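Local structure of putative methylthioribose-1-phosphate isomerase (Pyrococcus horikoshii OT3, 6A34) at residues Met1-Thr6 and Asn147-His152; Glu9-Pro14 and Ser216-Asn221; Gly178-Val183 and Phe276-Leu281. The protein probably catalyses the interconversion of 5-methylthioribose 1-phosphate and 5-methylthioribulose 1-phosphate, a step of the methionine salvage pathway. All blocks are in the same frame, centred on the assembly; numbering follows the deposited sequence.

In the fold
Helix 180-189 links the three contacts: its start is half of contact 3, and V186 and R185 touch contacts 1 and 2. Contact 1 fastens the N-terminal residues to helix 125-157, and contact 2 continues along the arm to helix 206-217; their centres lie about 16 Å apart, and Y5 CB packs 3.7 Å from L10 CG. Contact 3, centred about 11 Å from the centre of contact 1, joins the helix start to the central sheet; N147 O probably accepts a hydrogen bond from S182 OG. Between side chains, V180 of contact 3 is about 7 Å from N257 of the predicted substrate site and L13 of contact 2 about 10 Å from R57; contact 1 is remote.

Contact 1: residues Met1-Thr6 and Asn147-His152; sequences MEIRYT and NLRMGH
Irregular residues M1-T6 pack at the surface on the long helix 125-157, away from the predicted active site. There L148 turns its CD2 methyl to the carbonyl O of Y5, 3.7 Å away. R149 offers backbone and CG to the I3 CD1 methyl, its guanidinium running to a salt bridge with D337. One helical turn after L148, H152 carries most of the contact. Its ring swings back so that ND1 donates to L148 O at 2.7 Å, almost straight (173°) and in the ring plane. I3 CA sits over the centre of one ring face in a CH-pi contact, 4.2 Å from the centroid, with I3 CG2 against CE1. At the far rim NE2 accepts a weak hydrogen bond from Y5 N at 3.4 Å, and the Y5 ring meets the imidazole rim to rim. A water joins R4 NH2 to H152 O; R4 NH2 also forms a salt bridge with D190, to which the Y5 hydroxyl is hydrogen-bonded. An alanine in place of H152 lacks both ring face and acceptor, and would probably loosen the N-terminal residues. ND1 clearly carries a proton; the weak bond at NE2 suggests, without proving, that the ring is neutral.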
loop_
_atom_site.group_PDB
_atom_site.type_symbol
_atom_site.label_atom_id
_atom_site.label_comp_id
_atom_site.label_asym_id
_atom_site.label_seq_id
_atom_site.Cartn_x
_atom_site.Cartn_y
_atom_site.Cartn_z
ATOM N N MET A 1 9.071 36.620 9.303
ATOM C CA MET A 1 8.593 35.368 9.984
ATOM C C MET A 1 8.815 35.495 11.498
ATOM O O MET A 1 9.965 35.520 11.975
ATOM C CB MET A 1 9.331 34.128 9.452
ATOM C CG MET A 1 8.766 32.783 9.929
ATOM S SD MET A 1 6.966 32.600 9.708
ATOM C CE MET A 1 6.701 33.192 8.035
ATOM N N GLU A 2 7.706 35.594 12.239
ATOM C CA GLU A 2 7.725 35.484 13.680
ATOM C C GLU A 2 7.236 34.081 14.056
ATOM O O GLU A 2 6.212 33.580 13.536
ATOM C CB GLU A 2 6.935 36.609 14.369
ATOM C CG GLU A 2 5.413 36.517 14.257
ATOM C CD GLU A 2 4.630 37.308 15.304
ATOM O OE1 GLU A 2 5.260 38.012 16.122
ATOM O OE2 GLU A 2 3.381 37.218 15.304
ATOM N N ILE A 3 8.036 33.453 14.925
ATOM C CA ILE A 3 7.701 32.253 15.640
ATOM C C ILE A 3 6.664 32.637 16.706
ATOM O O ILE A 3 6.976 33.396 17.617
ATOM C CB ILE A 3 8.973 31.623 16.255
ATOM C CG1 ILE A 3 10.115 31.491 15.240
ATOM C CG2 ILE A 3 8.651 30.299 16.918
ATOM C CD1 ILE A 3 9.698 30.982 13.887
ATOM N N ARG A 4 5.445 32.108 16.559
ATOM C CA ARG A 4 4.299 32.421 17.381
ATOM C C ARG A 4 4.102 31.347 18.459
ATOM O O ARG A 4 3.364 31.575 19.429
ATOM C CB ARG A 4 3.031 32.519 16.517
ATOM C CG ARG A 4 3.040 33.662 15.507
ATOM C CD ARG A 4 1.952 33.582 14.432
ATOM N NE ARG A 4 2.032 32.406 13.557
ATOM C CZ ARG A 4 1.070 31.488 13.438
ATOM N NH1 ARG A 4 0.053 31.467 14.298
ATOM N NH2 ARG A 4 1.123 30.609 12.443
ATOM N N TYR A 5 4.704 30.167 18.274
ATOM C CA TYR A 5 4.503 29.049 19.195
ATOM C C TYR A 5 5.859 28.542 19.702
ATOM O O TYR A 5 6.849 28.636 19.005
ATOM C CB TYR A 5 3.688 27.927 18.544
ATOM C CG TYR A 5 2.276 28.292 18.151
ATOM C CD1 TYR A 5 1.263 28.363 19.097
ATOM C CD2 TYR A 5 1.946 28.541 16.823
ATOM C CE1 TYR A 5 -0.036 28.685 18.739
ATOM C CE2 TYR A 5 0.660 28.877 16.448
ATOM C CZ TYR A 5 -0.330 28.953 17.412
ATOM O OH TYR A 5 -1.607 29.258 17.053
ATOM N N THR A 6 5.865 28.050 20.947
ATOM C CA THR A 6 6.954 27.266 21.522
ATOM C C THR A 6 6.677 25.785 21.267
ATOM O O THR A 6 5.534 25.390 21.040
ATOM C CB THR A 6 7.090 27.525 23.032
ATOM O OG1 THR A 6 5.897 27.028 23.622
ATOM C CG2 THR A 6 7.282 28.984 23.415
ATOM N N ASN A 147 13.008 23.022 13.077
ATOM C CA ASN A 147 11.673 22.474 12.930
ATOM C C ASN A 147 10.637 23.552 13.243
ATOM O O ASN A 147 9.610 23.651 12.550
ATOM C CB ASN A 147 11.482 21.213 13.769
ATOM C CG ASN A 147 12.370 20.095 13.281
ATOM O OD1 ASN A 147 12.812 20.115 12.128
ATOM N ND2 ASN A 147 12.610 19.115 14.137
ATOM N N LEU A 148 10.921 24.383 14.247
ATOM C CA LEU A 148 10.003 25.440 14.594
ATOM C C LEU A 148 9.802 26.396 13.405
ATOM O O LEU A 148 8.681 26.761 13.075
ATOM C CB LEU A 148 10.545 26.192 15.801
ATOM C CG LEU A 148 10.073 25.687 17.150
ATOM C CD1 LEU A 148 10.824 26.420 18.266
ATOM C CD2 LEU A 148 8.576 25.870 17.298
ATOM N N ARG A 149 10.899 26.789 12.772
ATOM C CA ARG A 149 10.868 27.687 11.629
ATOM C C ARG A 149 10.117 27.030 10.460
ATOM O O ARG A 149 9.217 27.654 9.878
ATOM C CB ARG A 149 12.291 28.077 11.225
ATOM C CG ARG A 149 12.991 29.014 12.208
ATOM C CD ARG A 149 14.345 29.504 11.738
ATOM N NE ARG A 149 15.278 28.458 11.316
ATOM C CZ ARG A 149 16.237 27.938 12.079
ATOM N NH1 ARG A 149 16.249 28.204 13.376
ATOM N NH2 ARG A 149 17.181 27.177 11.539
ATOM N N MET A 150 10.483 25.789 10.116
ATOM C CA MET A 150 9.820 25.065 9.018
ATOM C C MET A 150 8.299 25.077 9.219
ATOM O O MET A 150 7.569 25.282 8.293
ATOM C CB MET A 150 10.254 23.599 8.968
ATOM C CG MET A 150 11.370 23.302 8.014
ATOM S SD MET A 150 11.880 21.570 8.281
ATOM C CE MET A 150 13.287 21.767 9.372
ATOM N N GLY A 151 7.844 24.798 10.442
ATOM C CA GLY A 151 6.428 24.666 10.744
ATOM C C GLY A 151 5.675 25.940 10.416
ATOM O O GLY A 151 4.586 25.893 9.826
ATOM N N HIS A 152 6.246 27.077 10.842
ATOM C CA HIS A 152 5.609 28.389 10.675
ATOM C C HIS A 152 5.672 28.805 9.202
ATOM O O HIS A 152 4.677 29.337 8.692
ATOM C CB HIS A 152 6.211 29.457 11.615
ATOM C CG HIS A 152 5.909 29.215 13.053
ATOM N ND1 HIS A 152 6.637 28.327 13.819
ATOM C CD2 HIS A 152 4.917 29.669 13.850
ATOM C CE1 HIS A 152 6.122 28.275 15.040
ATOM N NE2 HIS A 152 5.062 29.079 15.083
HETATM O O HOH W 1 3.032 30.788 10.495
#

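Contact 2: residues Glu9-Pro14 and Ser216-Asn221; sequences ELTKLP and SYDGLN
A Schellman motif and an ST turn meet where the N-terminal arm crosses the end of helix 206-217 in this Rossmann-like domain. The helix closes in the Schellman motif, with G219 at positive phi and its N bonded to S216 O, and from there the chain turns into strand 222-225. On the arm, T11 forms the ST turn: its OG1 accepts from L13 N at 3.1 Å.

The tight part is built on the buried carboxylate of D218. With OG1 anti to the backbone N (chi1 -170°), the T11 hydroxyl points at D218 and donates to the syn lone pair of OD2, at a very short 2.4 Å; part of that shortness may be coordinate error. The other oxygen, OD1, receives K12 N at 2.7 Å, nearly straight (167°) but from above the carboxylate plane. T11 OG1 is thus donor to the aspartate and acceptor from L13 at once, which fixes its rotation. R185 of helix 180-189 adds a salt bridge to OD2, so the charge is gripped from several directions and is likely to stay ionised.

The other side is looser and more exposed to solvent. K12 runs past D218 in the opposite direction, its CB at the edge of the Y217 ring, and its NZ stays 5.2 Å from D218 OD1, too far for a salt bridge though opposite in charge. Y217, partly exposed, belongs to this outer side; its ring also meets those of W213 and F36. L13, with CG beside its own backbone N, reaches across one face of that ring, offset toward the rim: CD2 is 3.8 Å from the centroid and 3.5 Å from Y217 CD1.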
loop_
_atom_site.group_PDB
_atom_site.type_symbol
_atom_site.label_atom_id
_atom_site.label_comp_id
_atom_site.label_asym_id
_atom_site.label_seq_id
_atom_site.Cartn_x
_atom_site.Cartn_y
_atom_site.Cartn_z
ATOM N N GLU A 9 3.766 24.376 23.272
ATOM C CA GLU A 9 2.432 24.759 22.826
ATOM C C GLU A 9 1.983 23.915 21.622
ATOM O O GLU A 9 0.789 23.902 21.330
ATOM C CB GLU A 9 2.376 26.256 22.493
ATOM C CG GLU A 9 2.451 27.144 23.718
ATOM C CD GLU A 9 2.579 28.627 23.417
ATOM O OE1 GLU A 9 3.329 28.991 22.504
ATOM O OE2 GLU A 9 1.930 29.418 24.116
ATOM N N LEU A 10 2.924 23.258 20.918
ATOM C CA LEU A 10 2.643 22.539 19.645
ATOM C C LEU A 10 2.439 21.031 19.865
ATOM O O LEU A 10 1.738 20.382 19.100
ATOM C CB LEU A 10 3.790 22.804 18.669
ATOM C CG LEU A 10 3.827 24.217 18.082
ATOM C CD1 LEU A 10 5.055 24.386 17.217
ATOM C CD2 LEU A 10 2.564 24.550 17.291
ATOM N N THR A 11 3.045 20.467 20.914
ATOM C CA THR A 11 2.957 19.029 21.166
ATOM C C THR A 11 2.936 18.769 22.671
ATOM O O THR A 11 3.448 19.561 23.434
ATOM C CB THR A 11 4.143 18.270 20.560
ATOM O OG1 THR A 11 3.854 16.869 20.637
ATOM C CG2 THR A 11 5.447 18.576 21.270
ATOM N N LYS A 12 2.377 17.623 23.052
ATOM C CA LYS A 12 2.390 17.151 24.420
ATOM C C LYS A 12 3.475 16.084 24.601
ATOM O O LYS A 12 3.713 15.633 25.694
ATOM C CB LYS A 12 1.031 16.564 24.793
ATOM C CG LYS A 12 -0.091 17.575 24.966
ATOM C CD LYS A 12 -1.470 16.912 25.012
ATOM C CE LYS A 12 -2.600 17.885 24.734
ATOM N NZ LYS A 12 -3.586 17.333 23.770
ATOM N N LEU A 13 4.111 15.686 23.503
ATOM C CA LEU A 13 5.146 14.697 23.521
ATOM C C LEU A 13 6.413 15.305 24.107
ATOM O O LEU A 13 6.738 16.461 23.817
ATOM C CB LEU A 13 5.429 14.219 22.089
ATOM C CG LEU A 13 4.370 13.320 21.452
ATOM C CD1 LEU A 13 4.671 13.103 19.979
ATOM C CD2 LEU A 13 4.258 11.980 22.162
ATOM N N PRO A 14 7.214 14.497 24.840
ATOM C CA PRO A 14 8.588 14.868 25.168
ATOM C C PRO A 14 9.451 14.791 23.907
ATOM O O PRO A 14 9.023 14.217 22.886
ATOM C CB PRO A 14 9.058 13.754 26.111
ATOM C CG PRO A 14 8.297 12.551 25.591
ATOM C CD PRO A 14 6.935 13.099 25.197
ATOM N N SER A 216 -2.288 11.535 16.640
ATOM C CA SER A 216 -3.406 11.235 17.510
ATOM C C SER A 216 -3.094 11.659 18.963
ATOM O O SER A 216 -3.868 12.353 19.582
ATOM C CB SER A 216 -3.812 9.798 17.421
ATOM O OG SER A 216 -5.079 9.663 18.028
ATOM N N TYR A 217 -1.939 11.266 19.488
ATOM C CA TYR A 217 -1.516 11.661 20.811
ATOM C C TYR A 217 -1.741 13.157 21.047
ATOM O O TYR A 217 -2.195 13.543 22.125
ATOM C CB TYR A 217 -0.045 11.323 21.041
ATOM C CG TYR A 217 0.394 11.403 22.483
ATOM C CD1 TYR A 217 0.879 12.588 23.002
ATOM C CD2 TYR A 217 0.350 10.301 23.320
ATOM C CE1 TYR A 217 1.311 12.687 24.310
ATOM C CE2 TYR A 217 0.781 10.381 24.636
ATOM C CZ TYR A 217 1.259 11.587 25.138
ATOM O OH TYR A 217 1.717 11.724 26.423
ATOM N N ASP A 218 -1.470 13.987 20.036
ATOM C CA ASP A 218 -1.581 15.410 20.179
ATOM C C ASP A 218 -2.977 15.911 19.840
ATOM O O ASP A 218 -3.193 17.125 19.831
ATOM C CB ASP A 218 -0.509 16.123 19.353
ATOM C CG ASP A 218 0.827 16.222 20.067
ATOM O OD1 ASP A 218 0.811 16.169 21.323
ATOM O OD2 ASP A 218 1.885 16.371 19.369
ATOM N N GLY A 219 -3.926 15.018 19.535
ATOM C CA GLY A 219 -5.307 15.451 19.251
ATOM C C GLY A 219 -5.517 16.110 17.883
ATOM O O GLY A 219 -6.496 16.838 17.679
ATOM N N LEU A 220 -4.640 15.855 16.906
ATOM C CA LEU A 220 -4.943 16.283 15.517
ATOM C C LEU A 220 -6.089 15.416 14.973
ATOM O O LEU A 220 -6.183 14.247 15.303
ATOM C CB LEU A 220 -3.691 16.129 14.645
ATOM C CG LEU A 220 -2.736 17.313 14.632
ATOM C CD1 LEU A 220 -2.164 17.605 16.025
ATOM C CD2 LEU A 220 -1.614 17.058 13.632
ATOM N N ASN A 221 -6.951 15.971 14.109
ATOM C CA ASN A 221 -7.949 15.131 13.443
ATOM C C ASN A 221 -7.301 14.368 12.254
ATOM O O ASN A 221 -6.901 14.931 11.281
ATOM C CB ASN A 221 -9.165 15.966 13.064
ATOM C CG ASN A 221 -10.207 15.144 12.348
ATOM O OD1 ASN A 221 -10.444 14.014 12.758
ATOM N ND2 ASN A 221 -10.795 15.680 11.277
#

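Contact 3: residues Gly178-Val183 and Phe276-Leu281; sequences GTVGSV and FAVAPL
Helix 180-189 begins against strand 275-278, an inner parallel strand of the seven-stranded Rossmann-like sheet, and the helix-on-sheet packing here is concentrated on V278. That side chain points toward the helix with CG1 in the crowded position between the backbone N and the carbonyl carbon (chi1 50°), while CG2 lies anti to the N. This rotamer sends the two methyls to different partners. CG1 meets V180, lying 3.6 Å from V180 CG2 and the same distance from V180 N; CG2 sits over the T179 carbonyl group, 4.0 Å from T179 O, and reaches V183 CG2 at the longer distance of 4.4 Å. V180 places CG1 anti to its backbone N (chi1 169°), which puts CG2 beside that N and aims it at V278, the two side chains crossing at about a right angle. I243 of the neighbouring strand touches all three valines.

T179 also has its hydroxyl in the crowded position (chi1 59°), and the methyl, set beside the backbone N, faces P280 CD. A water sits 2.8 Å from T179 OG1 and donates to V278 O, linking T179 to the backbone of V278. No direct hydrogen bond crosses the contact. Its chemistry is thus apolar packing around V278, supplemented by one water bridge; methyl shape sets V180, whose side chain is about 8 Å from that of C167, the predicted transition state stabilizer.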
loop_
_atom_site.group_PDB
_atom_site.type_symbol
_atom_site.label_atom_id
_atom_site.label_comp_id
_atom_site.label_asym_id
_atom_site.label_seq_id
_atom_site.Cartn_x
_atom_site.Cartn_y
_atom_site.Cartn_z
ATOM N N GLY A 178 8.924 17.608 14.395
ATOM C CA GLY A 178 8.898 17.045 13.054
ATOM C C GLY A 178 9.169 18.092 12.002
ATOM O O GLY A 178 9.300 19.254 12.325
ATOM N N THR A 179 9.286 17.647 10.746
ATOM C CA THR A 179 9.343 18.538 9.605
ATOM C C THR A 179 7.902 18.766 9.163
ATOM O O THR A 179 7.303 19.846 9.406
ATOM C CB THR A 179 10.342 18.022 8.557
ATOM O OG1 THR A 179 10.031 16.711 8.076
ATOM C CG2 THR A 179 11.743 17.982 9.131
ATOM N N VAL A 180 7.331 17.734 8.534
ATOM C CA VAL A 180 5.914 17.734 8.270
ATOM C C VAL A 180 5.208 17.998 9.613
ATOM O O VAL A 180 4.287 18.814 9.729
ATOM C CB VAL A 180 5.446 16.399 7.635
ATOM C CG1 VAL A 180 3.924 16.296 7.617
ATOM C CG2 VAL A 180 5.985 16.189 6.231
ATOM N N GLY A 181 5.646 17.293 10.644
ATOM C CA GLY A 181 4.948 17.336 11.948
ATOM C C GLY A 181 4.830 18.752 12.506
ATOM O O GLY A 181 3.827 19.107 13.088
ATOM N N SER A 182 5.858 19.574 12.304
ATOM C CA SER A 182 5.839 20.942 12.781
ATOM C C SER A 182 4.783 21.743 12.037
ATOM O O SER A 182 4.052 22.517 12.630
ATOM C CB SER A 182 7.172 21.599 12.662
ATOM O OG SER A 182 7.168 22.778 13.440
ATOM N N VAL A 183 4.692 21.514 10.733
ATOM C CA VAL A 183 3.789 22.301 9.898
ATOM C C VAL A 183 2.357 22.006 10.319
ATOM O O VAL A 183 1.589 22.923 10.511
ATOM C CB VAL A 183 4.005 22.028 8.397
ATOM C CG1 VAL A 183 2.913 22.635 7.545
ATOM C CG2 VAL A 183 5.358 22.553 7.952
ATOM N N PHE A 276 3.933 19.922 -1.663
ATOM C CA PHE A 276 5.136 20.487 -1.039
ATOM C C PHE A 276 6.001 19.415 -0.388
ATOM O O PHE A 276 5.493 18.478 0.224
ATOM C CB PHE A 276 4.760 21.480 0.049
ATOM C CG PHE A 276 4.091 22.736 -0.437
ATOM C CD1 PHE A 276 2.718 22.787 -0.618
ATOM C CD2 PHE A 276 4.832 23.878 -0.658
ATOM C CE1 PHE A 276 2.105 23.957 -1.037
ATOM C CE2 PHE A 276 4.221 25.045 -1.077
ATOM C CZ PHE A 276 2.855 25.088 -1.252
ATOM N N ALA A 277 7.311 19.616 -0.488
ATOM C CA ALA A 277 8.312 18.966 0.321
ATOM C C ALA A 277 8.733 19.950 1.416
ATOM O O ALA A 277 8.763 21.160 1.179
ATOM C CB ALA A 277 9.506 18.591 -0.537
ATOM N N VAL A 278 9.051 19.427 2.598
ATOM C CA VAL A 278 9.540 20.202 3.705
ATOM C C VAL A 278 10.774 19.477 4.240
ATOM O O VAL A 278 10.715 18.250 4.480
ATOM C CB VAL A 278 8.466 20.413 4.795
ATOM C CG1 VAL A 278 7.774 19.123 5.214
ATOM C CG2 VAL A 278 9.032 21.117 6.025
ATOM N N ALA A 279 11.886 20.217 4.369
ATOM C CA ALA A 279 13.144 19.720 4.934
ATOM C C ALA A 279 14.057 20.877 5.322
ATOM O O ALA A 279 13.937 21.961 4.753
ATOM C CB ALA A 279 13.836 18.852 3.948
ATOM N N PRO A 280 15.002 20.670 6.274
ATOM C CA PRO A 280 16.004 21.681 6.610
ATOM C C PRO A 280 17.064 21.780 5.511
ATOM O O PRO A 280 17.195 20.844 4.726
ATOM C CB PRO A 280 16.591 21.180 7.939
ATOM C CG PRO A 280 16.414 19.681 7.892
ATOM C CD PRO A 280 15.190 19.425 7.034
ATOM N N LEU A 281 17.791 22.907 5.467
ATOM C CA LEU A 281 18.879 23.166 4.490
ATOM C C LEU A 281 19.893 22.010 4.422
ATOM O O LEU A 281 20.398 21.700 3.351
ATOM C CB LEU A 281 19.582 24.482 4.827
ATOM C CG LEU A 281 19.291 25.638 3.867
ATOM C CD1 LEU A 281 17.800 25.842 3.687
ATOM C CD2 LEU A 281 19.953 26.917 4.345
HETATM O O HOH W 2 11.742 16.166 5.954
#